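Local coordinates for protein helix-turn-helix transcriptional regulator (Pseudomonas aeruginosa, PDB 5XHX) that probably binds DNA as a LuxR-type transcriptional regulator, the chain here being its N-terminal ligand-binding domain rather than the DNA-binding part, at residues Thr112-Tyr115 / Tyr116-Phe120. Numbering follows the deposited sequence.
Sequences TTEY and YNTYF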
ATOM      1  N   THR A 112      25.568  27.465 -13.382  1.00 52.71           N
ATOM      2  CA  THR A 112      26.816  28.028 -12.892  1.00 56.14           C
ATOM      3  C   THR A 112      27.112  27.649 -11.446  1.00 52.19           C
ATOM      4  O   THR A 112      28.149  28.051 -10.917  1.00 56.92           O
ATOM      5  CB  THR A 112      26.800  29.554 -13.037  1.00 56.04           C
ATOM      6  OG1 THR A 112      25.999  30.133 -11.997  1.00 54.66           O
ATOM      7  CG2 THR A 112      26.228  29.945 -14.398  1.00 53.35           C
ATOM      8  N   THR A 113      26.237  26.887 -10.795  1.00 52.19           N
ATOM      9  CA  THR A 113      26.446  26.534  -9.396  1.00 49.75           C
ATOM     10  C   THR A 113      27.442  25.386  -9.281  1.00 41.84           C
ATOM     11  O   THR A 113      27.597  24.573 -10.197  1.00 44.55           O
ATOM     12  CB  THR A 113      25.128  26.135  -8.720  1.00 40.89           C
ATOM     13  OG1 THR A 113      24.630  24.929  -9.316  1.00 39.60           O
ATOM     14  CG2 THR A 113      24.081  27.243  -8.859  1.00 47.14           C
ATOM     15  N   GLU A 114      28.130  25.330  -8.140  1.00 44.42           N
ATOM     16  CA  GLU A 114      28.971  24.169  -7.868  1.00 46.42           C
ATOM     17  C   GLU A 114      28.142  22.888  -7.855  1.00 44.46           C
ATOM     18  O   GLU A 114      28.581  21.850  -8.366  1.00 43.23           O
ATOM     19  CB  GLU A 114      29.707  24.340  -6.545  1.00 41.11           C
ATOM     20  CG  GLU A 114      30.689  23.218  -6.245  1.00 43.97           C
ATOM     21  CD  GLU A 114      31.497  23.491  -4.991  1.00 51.95           C
ATOM     22  OE1 GLU A 114      31.196  24.492  -4.310  1.00 51.07           O
ATOM     23  OE2 GLU A 114      32.434  22.720  -4.691  1.00 50.86           O
ATOM     24  N   TYR A 115      26.936  22.950  -7.275  1.00 40.41           N
ATOM     25  CA  TYR A 115      26.050  21.787  -7.239  1.00 41.14           C
ATOM     26  C   TYR A 115      25.872  21.178  -8.636  1.00 33.91           C
ATOM     27  O   TYR A 115      25.978  19.961  -8.820  1.00 37.43           O
ATOM     28  CB  TYR A 115      24.694  22.188  -6.622  1.00 35.44           C
ATOM     29  CG  TYR A 115      23.663  21.095  -6.747  1.00 33.18           C
ATOM     30  CD1 TYR A 115      23.686  20.013  -5.882  1.00 31.48           C
ATOM     31  CD2 TYR A 115      22.704  21.117  -7.763  1.00 35.20           C
ATOM     32  CE1 TYR A 115      22.786  18.987  -6.000  1.00 31.00           C
ATOM     33  CE2 TYR A 115      21.770  20.077  -7.888  1.00 31.92           C
ATOM     34  CZ  TYR A 115      21.830  19.019  -6.980  1.00 30.73           C
ATOM     35  OH  TYR A 115      20.973  17.952  -7.041  1.00 34.61           O
ATOM     36  N   TYR A 116      25.641  22.020  -9.639  1.00 36.04           N
ATOM     37  CA  TYR A 116      25.431  21.527 -11.000  1.00 37.28           C
ATOM     38  C   TYR A 116      26.639  20.745 -11.517  1.00 46.16           C
ATOM     39  O   TYR A 116      26.491  19.675 -12.126  1.00 36.60           O
ATOM     40  CB  TYR A 116      25.128  22.707 -11.925  1.00 45.35           C
ATOM     41  CG  TYR A 116      24.887  22.345 -13.379  1.00 47.67           C
ATOM     42  CD1 TYR A 116      23.666  21.836 -13.790  1.00 48.53           C
ATOM     43  CD2 TYR A 116      25.875  22.537 -14.344  1.00 51.82           C
ATOM     44  CE1 TYR A 116      23.427  21.513 -15.120  1.00 52.09           C
ATOM     45  CE2 TYR A 116      25.646  22.219 -15.681  1.00 54.97           C
ATOM     46  CZ  TYR A 116      24.420  21.706 -16.060  1.00 57.47           C
ATOM     47  OH  TYR A 116      24.175  21.383 -17.375  1.00 57.13           O
ATOM     48  N   ASN A 117      27.844  21.260 -11.283  1.00 47.85           N
ATOM     49  CA  ASN A 117      29.037  20.686 -11.894  1.00 45.52           C
ATOM     50  C   ASN A 117      29.641  19.555 -11.089  1.00 46.52           C
ATOM     51  O   ASN A 117      30.499  18.832 -11.606  1.00 46.59           O
ATOM     52  CB  ASN A 117      30.089  21.772 -12.102  1.00 44.12           C
ATOM     53  CG  ASN A 117      29.666  22.763 -13.138  1.00 47.83           C
ATOM     54  OD1 ASN A 117      29.752  22.490 -14.337  1.00 51.38           O
ATOM     55  ND2 ASN A 117      29.177  23.917 -12.694  1.00 54.08           N
ATOM     56  N   THR A 118      29.206  19.373  -9.851  1.00 40.07           N
ATOM     57  CA  THR A 118      29.776  18.320  -9.030  1.00 43.96           C
ATOM     58  C   THR A 118      28.730  17.237  -8.775  1.00 44.87           C
ATOM     59  O   THR A 118      28.745  16.186  -9.427  1.00 41.38           O
ATOM     60  CB  THR A 118      30.332  18.926  -7.735  1.00 47.42           C
ATOM     61  OG1 THR A 118      29.286  19.604  -7.027  1.00 45.38           O
ATOM     62  CG2 THR A 118      31.427  19.950  -8.071  1.00 44.98           C
ATOM     63  N   TYR A 119      27.786  17.509  -7.874  1.00 40.01           N
ATOM     64  CA  TYR A 119      26.835  16.481  -7.461  1.00 35.27           C
ATOM     65  C   TYR A 119      25.869  16.123  -8.595  1.00 36.96           C
ATOM     66  O   TYR A 119      25.703  14.944  -8.926  1.00 37.26           O
ATOM     67  CB  TYR A 119      26.079  16.961  -6.217  1.00 37.90           C
ATOM     68  CG  TYR A 119      25.123  15.944  -5.663  1.00 36.77           C
ATOM     69  CD1 TYR A 119      25.473  15.140  -4.581  1.00 37.08           C
ATOM     70  CD2 TYR A 119      23.871  15.771  -6.239  1.00 35.89           C
ATOM     71  CE1 TYR A 119      24.581  14.194  -4.080  1.00 37.62           C
ATOM     72  CE2 TYR A 119      22.987  14.828  -5.763  1.00 39.54           C
ATOM     73  CZ  TYR A 119      23.343  14.041  -4.684  1.00 45.15           C
ATOM     74  OH  TYR A 119      22.438  13.104  -4.217  1.00 50.47           O
ATOM     75  N   PHE A 120      25.232  17.133  -9.200  1.00 37.81           N
ATOM     76  CA  PHE A 120      24.225  16.902 -10.239  1.00 37.39           C
ATOM     77  C   PHE A 120      24.794  16.108 -11.408  1.00 41.69           C
ATOM     78  O   PHE A 120      24.235  15.076 -11.811  1.00 34.92           O
ATOM     79  CB  PHE A 120      23.679  18.239 -10.743  1.00 34.25           C
ATOM     80  CG  PHE A 120      22.520  18.099 -11.699  1.00 37.81           C
ATOM     81  CD1 PHE A 120      22.732  18.034 -13.069  1.00 40.35           C
ATOM     82  CD2 PHE A 120      21.217  18.039 -11.218  1.00 32.10           C
ATOM     83  CE1 PHE A 120      21.667  17.902 -13.943  1.00 39.10           C
ATOM     84  CE2 PHE A 120      20.143  17.907 -12.086  1.00 35.96           C
ATOM     85  CZ  PHE A 120      20.366  17.839 -13.448  1.00 37.11           C
TER
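The ring of Tyr-115 lies with one face over the backbone N of Phe-120, and its CE2 rests 3.9 Å from Phe-120 CB. Beside it the phenol ring of Tyr-119 runs nearly parallel, planes at 18°, but slid so far that the two barely overlap; contact is made where Tyr-115 CE1 meets Tyr-119 CD2 at 3.4 Å. With CG anti to the backbone N (chi1 171°), the Tyr-115 ring is carried forward along the helix to these two residues, a buried place that suits a flat aromatic. The ring of Tyr-116 has Asn-117 ND2 at its edge, in plane.

Thr-113 is the N-cap, a place suited to a short hydroxyl side chain: OG1 accepts from Tyr-116 N at 3.1 Å and also bonds Phe-110 O. Asn-117, whose amide can donate, reaches back with ND2 to Thr-113 O at 3.0 Å, tilted from the carbonyl plane. The next carbonyl, Glu-114 O, accepts from Thr-118 N one turn on and, at 2.7 Å from above the carbonyl plane, from Thr-118 OG1; branched Thr-118 also lays CG2 against Glu-114 CG.

These bonds begin helix 114-123; a wider pi-type turn follows within it, Phe-120 N bonding Tyr-115 O at 2.9 Å and 168°. Glu-114, Thr-118 and Tyr-119 pack on helix 72-81, where Glu-114 pairs with Arg-76, and strand 127-134 of the antiparallel sheet follows in the chain.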